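Side-chain contacts in protein-glutamine gamma-glutamyltransferase (Pseudomonas aeruginosa PAO1, PDB 6G49), which joins protein glutamine side chains to lysine amines in vitro with release of ammonia, and is critical for the viability of the bacterium: residues A[55-60]-A[71-76]; A[111-116]-A[120-125]; A[192-197]-A[202-207]; A[253-256]-A[260-263]. All coordinates share one frame; numbering follows the deposited sequence.

In the fold
From the N terminus, the four contacts close four loops in series; none nests in or crosses another. Contact 1 closes the loop between strands 55-61 and 72-81, and contact 2 the turn between strands 107-113 and 120-124. Both join the six-stranded sheet to the ten-stranded one, and they touch through backbone pairing of A56 with Q114 and R58 with I112. Contact 3 folds helix 185-197 back against helix 201-214. Contact 4 carries helix 243-256 into strand 261-265, a neighbour of strand 72-81, so contacts 1, 2 and 4 all reach the larger sheet. Contacts 3 and 4 meet where L204 and V205 pack on L254.

Contact 1: residues A[55-60]-A[71-76]. With PO4 (phosphate ion), chain H.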
loop_
_atom_site.group_PDB
_atom_site.type_symbol
_atom_site.label_atom_id
_atom_site.label_comp_id
_atom_site.label_asym_id
_atom_site.label_seq_id
_atom_site.Cartn_x
_atom_site.Cartn_y
_atom_site.Cartn_z
ATOM N N LEU A 55 -0.525 -18.220 -7.987
ATOM C CA LEU A 55 0.036 -18.094 -6.630
ATOM C C LEU A 55 1.169 -17.072 -6.589
ATOM O O LEU A 55 2.099 -17.117 -7.400
ATOM C CB LEU A 55 0.614 -19.437 -6.205
ATOM C CG LEU A 55 1.073 -19.565 -4.757
ATOM C CD1 LEU A 55 -0.081 -19.343 -3.805
ATOM C CD2 LEU A 55 1.636 -20.968 -4.577
ATOM N N ALA A 56 1.165 -16.204 -5.549
ATOM C CA ALA A 56 2.231 -15.297 -5.342
ATOM C C ALA A 56 3.253 -15.784 -4.300
ATOM O O ALA A 56 4.456 -15.759 -4.562
ATOM C CB ALA A 56 1.655 -13.942 -4.969
ATOM N N PHE A 57 2.762 -16.231 -3.145
ATOM C CA PHE A 57 3.657 -16.710 -2.057
ATOM C C PHE A 57 2.810 -17.500 -1.064
ATOM O O PHE A 57 1.587 -17.459 -1.125
ATOM C CB PHE A 57 4.504 -15.613 -1.409
ATOM C CG PHE A 57 3.748 -14.506 -0.720
ATOM C CD1 PHE A 57 3.184 -13.474 -1.452
ATOM C CD2 PHE A 57 3.582 -14.535 0.655
ATOM C CE1 PHE A 57 2.527 -12.424 -0.790
ATOM C CE2 PHE A 57 2.910 -13.495 1.304
ATOM C CZ PHE A 57 2.407 -12.456 0.570
ATOM N N ARG A 58 3.514 -18.178 -0.167
ATOM C CA ARG A 58 2.929 -18.948 0.910
ATOM C C ARG A 58 3.651 -18.517 2.180
ATOM O O ARG A 58 4.795 -18.119 2.128
ATOM C CB ARG A 58 3.027 -20.441 0.654
ATOM C CG ARG A 58 2.102 -20.875 -0.461
ATOM C CD ARG A 58 2.283 -22.330 -0.822
ATOM N NE ARG A 58 3.501 -22.532 -1.571
ATOM C CZ ARG A 58 4.062 -23.714 -1.754
ATOM N NH1 ARG A 58 3.507 -24.793 -1.231
ATOM N NH2 ARG A 58 5.167 -23.813 -2.457
ATOM N N VAL A 59 2.962 -18.586 3.310
ATOM C CA VAL A 59 3.495 -18.089 4.575
ATOM C C VAL A 59 3.121 -19.056 5.689
ATOM O O VAL A 59 1.973 -19.437 5.820
ATOM C CB VAL A 59 2.976 -16.680 4.937
ATOM C CG1 VAL A 59 3.629 -16.157 6.210
ATOM C CG2 VAL A 59 3.199 -15.698 3.853
ATOM N N ARG A 60 4.080 -19.301 6.570
ATOM C CA ARG A 60 3.871 -20.107 7.765
ATOM C C ARG A 60 4.344 -19.280 8.980
ATOM O O ARG A 60 5.489 -18.886 9.028
ATOM C CB ARG A 60 4.640 -21.422 7.670
ATOM C CG ARG A 60 4.071 -22.555 8.499
ATOM C CD ARG A 60 4.696 -23.891 8.109
ATOM N NE ARG A 60 3.849 -24.738 7.279
ATOM C CZ ARG A 60 4.271 -25.386 6.200
ATOM N NH1 ARG A 60 5.519 -25.260 5.796
ATOM N NH2 ARG A 60 3.452 -26.153 5.511
ATOM N N LEU A 71 -3.088 -8.443 7.863
ATOM C CA LEU A 71 -2.265 -9.116 6.885
ATOM C C LEU A 71 -2.073 -8.217 5.654
ATOM O O LEU A 71 -2.553 -8.483 4.546
ATOM C CB LEU A 71 -2.900 -10.436 6.512
ATOM C CG LEU A 71 -3.015 -11.426 7.670
ATOM C CD1 LEU A 71 -3.605 -12.702 7.160
ATOM C CD2 LEU A 71 -1.665 -11.675 8.318
ATOM N N TYR A 72 -1.394 -7.111 5.892
ATOM C CA TYR A 72 -0.938 -6.197 4.839
ATOM C C TYR A 72 0.506 -6.506 4.490
ATOM O O TYR A 72 1.439 -6.111 5.187
ATOM C CB TYR A 72 -1.100 -4.733 5.271
ATOM C CG TYR A 72 -2.532 -4.273 5.202
ATOM C CD1 TYR A 72 -3.430 -4.563 6.205
ATOM C CD2 TYR A 72 -2.982 -3.481 4.155
ATOM C CE1 TYR A 72 -4.737 -4.152 6.124
ATOM C CE2 TYR A 72 -4.297 -3.034 4.074
ATOM C CZ TYR A 72 -5.179 -3.370 5.086
ATOM O OH TYR A 72 -6.451 -2.905 5.011
ATOM N N TRP A 73 0.670 -7.214 3.381
ATOM C CA TRP A 73 1.943 -7.655 2.847
ATOM C C TRP A 73 2.558 -6.569 1.963
ATOM O O TRP A 73 2.169 -6.476 0.790
ATOM C CB TRP A 73 1.835 -8.985 2.100
ATOM C CG TRP A 73 1.104 -10.059 2.833
ATOM C CD1 TRP A 73 -0.190 -10.419 2.655
ATOM C CD2 TRP A 73 1.603 -10.886 3.908
ATOM N NE1 TRP A 73 -0.540 -11.409 3.548
ATOM C CE2 TRP A 73 0.545 -11.707 4.305
ATOM C CE3 TRP A 73 2.841 -10.979 4.539
ATOM C CZ2 TRP A 73 0.686 -12.630 5.347
ATOM C CZ3 TRP A 73 2.983 -11.893 5.563
ATOM C CH2 TRP A 73 1.919 -12.702 5.911
ATOM N N ARG A 74 3.428 -5.733 2.526
ATOM C CA ARG A 74 4.080 -4.666 1.746
ATOM C C ARG A 74 5.027 -5.296 0.739
ATOM O O ARG A 74 5.816 -6.195 1.062
ATOM C CB ARG A 74 4.873 -3.644 2.565
ATOM C CG ARG A 74 5.523 -2.526 1.740
ATOM C CD ARG A 74 6.295 -1.489 2.572
ATOM N NE ARG A 74 5.507 -0.896 3.636
ATOM C CZ ARG A 74 5.403 0.409 3.860
ATOM N NH1 ARG A 74 6.207 1.239 3.195
ATOM N NH2 ARG A 74 4.490 0.861 4.708
ATOM N N ALA A 75 4.960 -4.801 -0.515
ATOM C CA ALA A 75 5.945 -5.088 -1.554
ATOM C C ALA A 75 6.811 -3.884 -1.841
ATOM O O ALA A 75 8.052 -3.967 -1.801
ATOM C CB ALA A 75 5.289 -5.574 -2.804
ATOM N N LEU A 76 6.166 -2.751 -2.174
ATOM C CA LEU A 76 6.941 -1.548 -2.523
ATOM C C LEU A 76 6.059 -0.337 -2.246
ATOM O O LEU A 76 4.880 -0.458 -2.008
ATOM C CB LEU A 76 7.389 -1.566 -3.980
ATOM C CG LEU A 76 6.325 -1.362 -5.045
ATOM C CD1 LEU A 76 6.990 -0.815 -6.314
ATOM C CD2 LEU A 76 5.565 -2.655 -5.344
HETATM P P PO4 H . 3.372 -28.375 2.378
HETATM O O1 PO4 H . 3.937 -27.570 3.595
HETATM O O2 PO4 H . 1.861 -28.514 2.337
HETATM O O3 PO4 H . 3.853 -27.876 1.018
HETATM O O4 PO4 H . 3.785 -29.846 2.337
#
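F57 and W73 meet through two different first torsions: the F57 ring sits between its own backbone N and carbonyl carbon (chi1 62°), while the W73 indole lies beside its backbone N, opposite the carbonyl carbon (chi1 -49°). The backbones stay well apart, with F57 CA and W73 CA 10.4 Å from each other, and the rings span the interval. The phenyl group comes in edge first. Its F57 CZ stops 3.5 Å from W73 CG and its F57 CE2 lies 3.9 Å from W73 CD2, so the rim of the phenylalanine rests on the pyrrole part of the indole. The planes stand at 80°, a T-shaped stack with centroids 5.1 Å apart. V59 covers the benzo part of the same indole face: V59 CG2 lies 4.3 Å from the centroid of the W73 six-membered ring, a CH-pi contact. The opposite face of the indole carries backbone of its own segment, L71 C. A hydrogen bond from W73 NE1 to G269 O helps set the rotation of the indole and satisfies its N-H. F57 also packs on V281, which both A56 and F57 face in a classic beta bulge. On the far side of strand 55-61, R60 is held by G276 O and N277 O; its approach to a phosphate ion, probably from the crystallisation liquor, is too short to be trusted. W73 lies about 8 Å by side chain from H287, an active-site residue by similarity. Edge-to-face aromatic packing here forms part of the core between two antiparallel sheets in the periplasmic domain.

Contact 2: residues A[111-116]-A[120-125]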
loop_
_atom_site.group_PDB
_atom_site.type_symbol
_atom_site.label_atom_id
_atom_site.label_comp_id
_atom_site.label_asym_id
_atom_site.label_seq_id
_atom_site.Cartn_x
_atom_site.Cartn_y
_atom_site.Cartn_z
ATOM N N VAL A 111 8.492 -17.483 4.606
ATOM C CA VAL A 111 7.821 -17.252 3.321
ATOM C C VAL A 111 8.488 -18.115 2.258
ATOM O O VAL A 111 9.698 -18.227 2.263
ATOM C CB VAL A 111 7.914 -15.787 2.888
ATOM C CG1 VAL A 111 7.181 -15.571 1.553
ATOM C CG2 VAL A 111 7.368 -14.906 4.006
ATOM N N ILE A 112 7.697 -18.705 1.395
ATOM C CA ILE A 112 8.183 -19.231 0.081
ATOM C C ILE A 112 7.461 -18.430 -1.012
ATOM O O ILE A 112 6.250 -18.501 -1.113
ATOM C CB ILE A 112 8.042 -20.754 -0.081
ATOM C CG1 ILE A 112 8.672 -21.201 -1.405
ATOM C CG2 ILE A 112 6.606 -21.268 0.041
ATOM C CD1 ILE A 112 8.756 -22.711 -1.570
ATOM N N MET A 113 8.257 -17.685 -1.776
ATOM C CA MET A 113 7.781 -16.807 -2.835
ATOM C C MET A 113 7.924 -17.541 -4.164
ATOM O O MET A 113 8.933 -18.124 -4.443
ATOM C CB MET A 113 8.700 -15.577 -2.865
ATOM C CG MET A 113 8.057 -14.338 -3.139
ATOM S SD MET A 113 9.361 -13.038 -3.014
ATOM C CE MET A 113 9.090 -12.418 -4.676
ATOM N N GLN A 114 6.933 -17.390 -5.002
ATOM C CA GLN A 114 7.026 -17.798 -6.393
ATOM C C GLN A 114 7.828 -16.750 -7.139
ATOM O O GLN A 114 7.941 -15.590 -6.719
ATOM C CB GLN A 114 5.641 -17.892 -7.006
ATOM C CG GLN A 114 4.708 -18.893 -6.344
ATOM C CD GLN A 114 5.258 -20.287 -6.503
ATOM O OE1 GLN A 114 5.378 -20.822 -7.623
ATOM N NE2 GLN A 114 5.719 -20.800 -5.393
ATOM N N PRO A 115 8.421 -17.099 -8.288
ATOM C CA PRO A 115 9.118 -16.092 -9.090
ATOM C C PRO A 115 8.198 -14.910 -9.434
ATOM O O PRO A 115 7.038 -15.116 -9.789
ATOM C CB PRO A 115 9.467 -16.864 -10.379
ATOM C CG PRO A 115 9.529 -18.284 -9.936
ATOM C CD PRO A 115 8.440 -18.434 -8.895
ATOM N N SER A 116 8.738 -13.706 -9.192
ATOM C CA SER A 116 8.038 -12.431 -9.478
ATOM C C SER A 116 8.657 -11.664 -10.669
ATOM O O SER A 116 8.030 -10.738 -11.176
ATOM C CB SER A 116 8.053 -11.555 -8.270
ATOM O OG SER A 116 9.369 -11.197 -7.970
ATOM N N TRP A 120 11.620 -7.387 -5.059
ATOM C CA TRP A 120 10.930 -7.021 -3.837
ATOM C C TRP A 120 10.561 -8.296 -3.088
ATOM O O TRP A 120 10.000 -9.207 -3.734
ATOM C CB TRP A 120 9.661 -6.194 -4.133
ATOM C CG TRP A 120 9.984 -5.108 -5.120
ATOM C CD1 TRP A 120 11.043 -4.249 -5.051
ATOM C CD2 TRP A 120 9.265 -4.772 -6.324
ATOM N NE1 TRP A 120 11.039 -3.415 -6.140
ATOM C CE2 TRP A 120 9.974 -3.714 -6.946
ATOM C CE3 TRP A 120 8.102 -5.243 -6.943
ATOM C CZ2 TRP A 120 9.566 -3.145 -8.152
ATOM C CZ3 TRP A 120 7.721 -4.717 -8.163
ATOM C CH2 TRP A 120 8.443 -3.675 -8.761
ATOM N N LEU A 121 10.864 -8.362 -1.794
ATOM C CA LEU A 121 10.342 -9.449 -0.972
ATOM C C LEU A 121 9.106 -8.923 -0.246
ATOM O O LEU A 121 9.049 -7.769 0.234
ATOM C CB LEU A 121 11.405 -9.900 0.024
ATOM C CG LEU A 121 12.707 -10.458 -0.554
ATOM C CD1 LEU A 121 13.471 -11.218 0.518
ATOM C CD2 LEU A 121 12.510 -11.284 -1.784
ATOM N N PHE A 122 8.109 -9.782 -0.144
ATOM C CA PHE A 122 6.865 -9.413 0.499
ATOM C C PHE A 122 6.966 -9.638 2.009
ATOM O O PHE A 122 7.453 -10.698 2.452
ATOM C CB PHE A 122 5.727 -10.246 -0.076
ATOM C CG PHE A 122 5.705 -10.322 -1.572
ATOM C CD1 PHE A 122 5.693 -9.163 -2.325
ATOM C CD2 PHE A 122 5.804 -11.538 -2.236
ATOM C CE1 PHE A 122 5.780 -9.222 -3.693
ATOM C CE2 PHE A 122 5.754 -11.576 -3.613
ATOM C CZ PHE A 122 5.731 -10.415 -4.346
ATOM N N ALA A 123 6.473 -8.704 2.815
ATOM C CA ALA A 123 6.528 -8.872 4.258
ATOM C C ALA A 123 5.629 -7.849 4.924
ATOM O O ALA A 123 5.470 -6.723 4.414
ATOM C CB ALA A 123 7.947 -8.680 4.758
ATOM N N LEU A 124 5.146 -8.180 6.122
ATOM C CA LEU A 124 4.451 -7.198 6.964
ATOM C C LEU A 124 5.455 -6.136 7.420
ATOM O O LEU A 124 6.604 -6.397 7.771
ATOM C CB LEU A 124 3.868 -7.876 8.206
ATOM C CG LEU A 124 2.984 -9.095 7.993
ATOM C CD1 LEU A 124 2.641 -9.683 9.348
ATOM C CD2 LEU A 124 1.688 -8.767 7.224
ATOM N N ASP A 125 5.002 -4.877 7.386
ATOM C CA ASP A 125 5.821 -3.756 7.864
ATOM C C ASP A 125 5.995 -3.898 9.387
ATOM O O ASP A 125 5.151 -4.467 10.051
ATOM C CB ASP A 125 5.118 -2.435 7.484
ATOM C CG ASP A 125 5.991 -1.203 7.379
ATOM O OD1 ASP A 125 7.127 -1.323 6.934
ATOM O OD2 ASP A 125 5.475 -0.101 7.710
HETATM O O HOH W 1 8.940 -9.156 -6.195
#
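M113 and F122 carry most of this buried contact, with V111 third: V111 CG2 lies 4.5 Å from F122 O. The methionine crosses the phenylalanine at about a right angle and meets the ring obliquely, M113 CG and M113 CE each 3.6 Å from F122 CE2. The sulfur sits between them, M113 SD being 4.5 Å from the centroid of the F122 ring and 37° off its normal, an oblique Met-aromatic contact. A bend at the last torsion (chi3 123°) brings the methyl back toward the ring and to within 3.5 Å of W120 O. From another direction L121 CD2, a smaller partner, reaches M113 SD at 3.8 Å. The phenylalanine is enclosed further: Y267 meets it edge to face, and the F57 ring lies against it with the planes at about 30°. Y154 touches M113 and gives its hydroxyl to F122 O as a hydrogen-bond partner. At the turn end of the segments, polar atoms take over. One water bridges them, lying 2.7 Å from S116 OG and donating to W120 O at 2.7 Å, while S116 OG also bonds to Q118 N. The chemistry thus divides in two. Sulfur, methyl and ring atoms, which depend on close fit more than on direction, join the two segments in the core, whereas a bridging water donates to the backbone carbonyl of W120.

Contact 3: residues A[192-197]-A[202-207]; sequences DELRQA and QALVAA
L204 overlaps L194 with its branch point and both methyls: L204 CG lies 3.9 Å from L194 CB, and L204 CD2 comes to 4.0 Å of that same L194 CB. The other methyl slides along the backbone of the first helix, L204 CD1 packing 3.6 Å from L194 O and 3.7 Å from R195 CA. It reaches there because L204 CG is placed opposite the backbone N (chi1 -164°), which swings the end of the side chain across to helix 185-197. L194 answers in the other direction along helix 201-214: its L194 CD2 rests 3.9 Å from A207 CB, one turn beyond L204. The small A207 side chain accepts the leucine tip directly on its own methyl. R195 points its CB away from the second helix, so its backbone, more than its long chain, takes part; its side chain lies about 3 Å from a bound phosphate ion, probably from the crystallisation liquor. The side chains meet through apolar atoms alone. The short helical segments approach to 9.5 Å between axes and run at 135° to each other, midway between perpendicular and antiparallel. H198, from the turn between them, touches both L204 and A207, while helix 243-256 adds V253 against L194 and L254 against L204. Two leucines and an alanine therefore make a splayed helical hairpin, packed on helix 243-256 within the transglutaminase-like part of the chain.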
loop_
_atom_site.group_PDB
_atom_site.type_symbol
_atom_site.label_atom_id
_atom_site.label_comp_id
_atom_site.label_asym_id
_atom_site.label_seq_id
_atom_site.Cartn_x
_atom_site.Cartn_y
_atom_site.Cartn_z
ATOM N N ASP A 192 -7.822 21.717 -0.749
ATOM C CA ASP A 192 -7.791 23.098 -0.178
ATOM C C ASP A 192 -8.838 23.296 0.918
ATOM O O ASP A 192 -8.526 23.823 1.952
ATOM C CB ASP A 192 -8.090 24.137 -1.257
ATOM C CG ASP A 192 -6.956 24.296 -2.242
ATOM O OD1 ASP A 192 -5.842 23.808 -1.920
ATOM O OD2 ASP A 192 -7.207 24.863 -3.352
ATOM N N GLU A 193 -10.044 22.823 0.657
ATOM C CA GLU A 193 -11.170 22.948 1.570
ATOM C C GLU A 193 -10.854 22.124 2.815
ATOM O O GLU A 193 -11.047 22.567 3.945
ATOM C CB GLU A 193 -12.474 22.529 0.876
ATOM C CG GLU A 193 -12.880 23.447 -0.267
ATOM C CD GLU A 193 -13.802 22.848 -1.311
ATOM O OE1 GLU A 193 -14.422 21.811 -1.018
ATOM O OE2 GLU A 193 -13.892 23.420 -2.423
ATOM N N LEU A 194 -10.352 20.887 2.609
ATOM C CA LEU A 194 -10.038 20.087 3.754
ATOM C C LEU A 194 -8.930 20.701 4.615
ATOM O O LEU A 194 -8.979 20.571 5.844
ATOM C CB LEU A 194 -9.621 18.673 3.307
ATOM C CG LEU A 194 -10.767 17.779 2.856
ATOM C CD1 LEU A 194 -10.239 16.609 2.040
ATOM C CD2 LEU A 194 -11.576 17.270 4.027
ATOM N N ARG A 195 -7.886 21.251 3.979
ATOM C CA ARG A 195 -6.743 21.835 4.680
ATOM C C ARG A 195 -7.214 23.014 5.558
ATOM O O ARG A 195 -6.763 23.160 6.693
ATOM C CB ARG A 195 -5.716 22.330 3.660
ATOM C CG ARG A 195 -4.442 22.943 4.236
ATOM C CD ARG A 195 -3.493 23.406 3.130
ATOM N NE ARG A 195 -2.107 23.531 3.580
ATOM C CZ ARG A 195 -1.037 23.361 2.808
ATOM N NH1 ARG A 195 -1.162 23.265 1.498
ATOM N NH2 ARG A 195 0.156 23.275 3.355
ATOM N N GLN A 196 -8.102 23.818 5.002
ATOM C CA GLN A 196 -8.690 24.993 5.720
ATOM C C GLN A 196 -9.560 24.523 6.883
ATOM O O GLN A 196 -9.571 25.184 7.889
ATOM C CB GLN A 196 -9.503 25.870 4.760
ATOM C CG GLN A 196 -8.640 26.593 3.721
ATOM C CD GLN A 196 -7.382 27.250 4.264
ATOM O OE1 GLN A 196 -6.258 26.786 4.041
ATOM N NE2 GLN A 196 -7.551 28.354 4.978
ATOM N N ALA A 197 -10.260 23.386 6.744
ATOM C CA ALA A 197 -11.138 22.884 7.774
ATOM C C ALA A 197 -10.408 22.090 8.855
ATOM O O ALA A 197 -10.947 21.982 9.949
ATOM C CB ALA A 197 -12.237 22.064 7.169
ATOM N N GLN A 202 -4.333 14.143 11.236
ATOM C CA GLN A 202 -5.156 12.993 11.586
ATOM C C GLN A 202 -6.645 13.270 11.372
ATOM O O GLN A 202 -7.407 12.438 10.875
ATOM C CB GLN A 202 -4.895 12.518 13.010
ATOM C CG GLN A 202 -3.954 11.330 13.013
ATOM C CD GLN A 202 -3.645 10.822 14.396
ATOM O OE1 GLN A 202 -4.499 10.807 15.284
ATOM N NE2 GLN A 202 -2.404 10.405 14.578
ATOM N N ALA A 203 -7.072 14.488 11.704
ATOM C CA ALA A 203 -8.404 14.940 11.446
ATOM C C ALA A 203 -8.701 15.068 9.951
ATOM O O ALA A 203 -9.868 14.797 9.520
ATOM C CB ALA A 203 -8.619 16.294 12.128
ATOM N N LEU A 204 -7.728 15.534 9.152
ATOM C CA LEU A 204 -7.989 15.674 7.753
ATOM C C LEU A 204 -8.167 14.260 7.130
ATOM O O LEU A 204 -9.067 14.032 6.299
ATOM C CB LEU A 204 -6.834 16.444 7.118
ATOM C CG LEU A 204 -7.113 17.016 5.742
ATOM C CD1 LEU A 204 -6.254 18.221 5.440
ATOM C CD2 LEU A 204 -6.926 15.969 4.623
ATOM N N VAL A 205 -7.247 13.367 7.473
ATOM C CA VAL A 205 -7.301 11.971 6.996
ATOM C C VAL A 205 -8.669 11.379 7.360
ATOM O O VAL A 205 -9.341 10.734 6.529
ATOM C CB VAL A 205 -6.151 11.165 7.596
ATOM C CG1 VAL A 205 -6.396 9.654 7.436
ATOM C CG2 VAL A 205 -4.858 11.589 6.920
ATOM N N ALA A 206 -9.102 11.558 8.607
ATOM C CA ALA A 206 -10.449 11.030 9.014
ATOM C C ALA A 206 -11.579 11.614 8.174
ATOM O O ALA A 206 -12.488 10.881 7.782
ATOM C CB ALA A 206 -10.672 11.266 10.497
ATOM N N ALA A 207 -11.534 12.910 7.857
ATOM C CA ALA A 207 -12.575 13.539 7.089
ATOM C C ALA A 207 -12.598 12.957 5.663
ATOM O O ALA A 207 -13.681 12.709 5.060
ATOM C CB ALA A 207 -12.390 15.043 7.087
#

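Contact 4: residues A[253-256]-A[260-263]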
loop_
_atom_site.group_PDB
_atom_site.type_symbol
_atom_site.label_atom_id
_atom_site.label_comp_id
_atom_site.label_asym_id
_atom_site.label_seq_id
_atom_site.Cartn_x
_atom_site.Cartn_y
_atom_site.Cartn_z
ATOM N N VAL A 253 -5.060 13.640 -2.814
ATOM C CA VAL A 253 -5.729 14.681 -2.035
ATOM C C VAL A 253 -4.880 15.050 -0.832
ATOM O O VAL A 253 -4.722 16.234 -0.514
ATOM C CB VAL A 253 -7.161 14.285 -1.634
ATOM C CG1 VAL A 253 -7.792 15.316 -0.702
ATOM C CG2 VAL A 253 -7.990 14.124 -2.865
ATOM N N LEU A 254 -4.244 14.059 -0.171
ATOM C CA LEU A 254 -3.372 14.359 0.987
ATOM C C LEU A 254 -2.193 15.235 0.556
ATOM O O LEU A 254 -1.896 16.253 1.243
ATOM C CB LEU A 254 -2.901 13.070 1.665
ATOM C CG LEU A 254 -3.964 12.241 2.378
ATOM C CD1 LEU A 254 -3.344 10.980 2.923
ATOM C CD2 LEU A 254 -4.685 12.999 3.480
ATOM N N ARG A 255 -1.553 14.919 -0.543
ATOM C CA ARG A 255 -0.427 15.683 -0.981
ATOM C C ARG A 255 -0.885 17.095 -1.337
ATOM O O ARG A 255 -0.142 18.091 -1.037
ATOM C CB ARG A 255 0.192 15.105 -2.234
ATOM C CG ARG A 255 0.949 13.805 -1.989
ATOM C CD ARG A 255 1.766 13.424 -3.186
ATOM N NE ARG A 255 2.575 12.219 -2.913
ATOM C CZ ARG A 255 3.504 11.709 -3.671
ATOM N NH1 ARG A 255 3.791 12.204 -4.872
ATOM N NH2 ARG A 255 4.223 10.674 -3.180
ATOM N N ALA A 256 -2.051 17.211 -1.969
ATOM C CA ALA A 256 -2.567 18.545 -2.369
ATOM C C ALA A 256 -2.936 19.359 -1.132
ATOM O O ALA A 256 -2.958 20.621 -1.244
ATOM C CB ALA A 256 -3.692 18.431 -3.348
ATOM N N PRO A 260 2.495 14.829 3.474
ATOM C CA PRO A 260 3.281 13.894 2.672
ATOM C C PRO A 260 2.598 12.518 2.731
ATOM O O PRO A 260 2.148 12.106 3.797
ATOM C CB PRO A 260 4.655 13.889 3.345
ATOM C CG PRO A 260 4.663 15.185 4.153
ATOM C CD PRO A 260 3.242 15.316 4.663
ATOM N N ALA A 261 2.478 11.903 1.553
ATOM C CA ALA A 261 1.717 10.639 1.445
ATOM C C ALA A 261 2.252 9.868 0.266
ATOM O O ALA A 261 2.724 10.460 -0.710
ATOM C CB ALA A 261 0.245 10.922 1.282
ATOM N N ARG A 262 2.108 8.520 0.314
ATOM C CA ARG A 262 2.552 7.704 -0.799
ATOM C C ARG A 262 1.637 6.476 -0.848
ATOM O O ARG A 262 0.962 6.160 0.135
ATOM C CB ARG A 262 4.040 7.333 -0.740
ATOM C CG ARG A 262 4.447 6.634 0.546
ATOM C CD ARG A 262 5.962 6.494 0.629
ATOM N NE ARG A 262 6.347 5.996 1.933
ATOM C CZ ARG A 262 7.514 6.239 2.556
ATOM N NH1 ARG A 262 8.460 6.976 1.962
ATOM N NH2 ARG A 262 7.719 5.724 3.771
ATOM N N VAL A 263 1.598 5.893 -2.034
ATOM C CA VAL A 263 0.862 4.629 -2.226
ATOM C C VAL A 263 1.763 3.469 -1.845
ATOM O O VAL A 263 2.943 3.390 -2.248
ATOM C CB VAL A 263 0.363 4.543 -3.681
ATOM C CG1 VAL A 263 -0.185 3.157 -4.000
ATOM C CG2 VAL A 263 -0.654 5.637 -3.980
#
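R255 grips a single backbone oxygen side-on: R255 NE donates to A261 O at 2.8 Å and R255 NH2 donates to the same A261 O at 2.9 Å. Both bonds are somewhat bent, 154° at NE and 143° at NH2. The oxygen lies almost in the guanidinium plane. R255 NH2 approaches in the carbonyl plane of A261, whereas R255 NE is tilted 23° from it. The arginine is extended from CG to NE, which carries its head group alongside the strand, with R255 NH2 also 4.1 Å from R262 CB. Beside this polar grip, L254 CB rests 3.8 Å from A261 CB and L254 CD1 3.9 Å from the same methyl. In the next shell, Q178 O accepts from R255 NH1 and E79 O from R255 NH2, so three backbone carbonyls hold the buried guanidinium. R262 leads its chain away to salt bridges with E291 and E79 and a cation-pi contact with W299. L208 of helix 201-214 and V290 and Y292 of strand 286-294 cover L254. Helix 243-256 begins at C243, the nucleophile by similarity, and its far end is joined here to strand 261-265, consistent with the papain-like core of the transglutaminase superfamily.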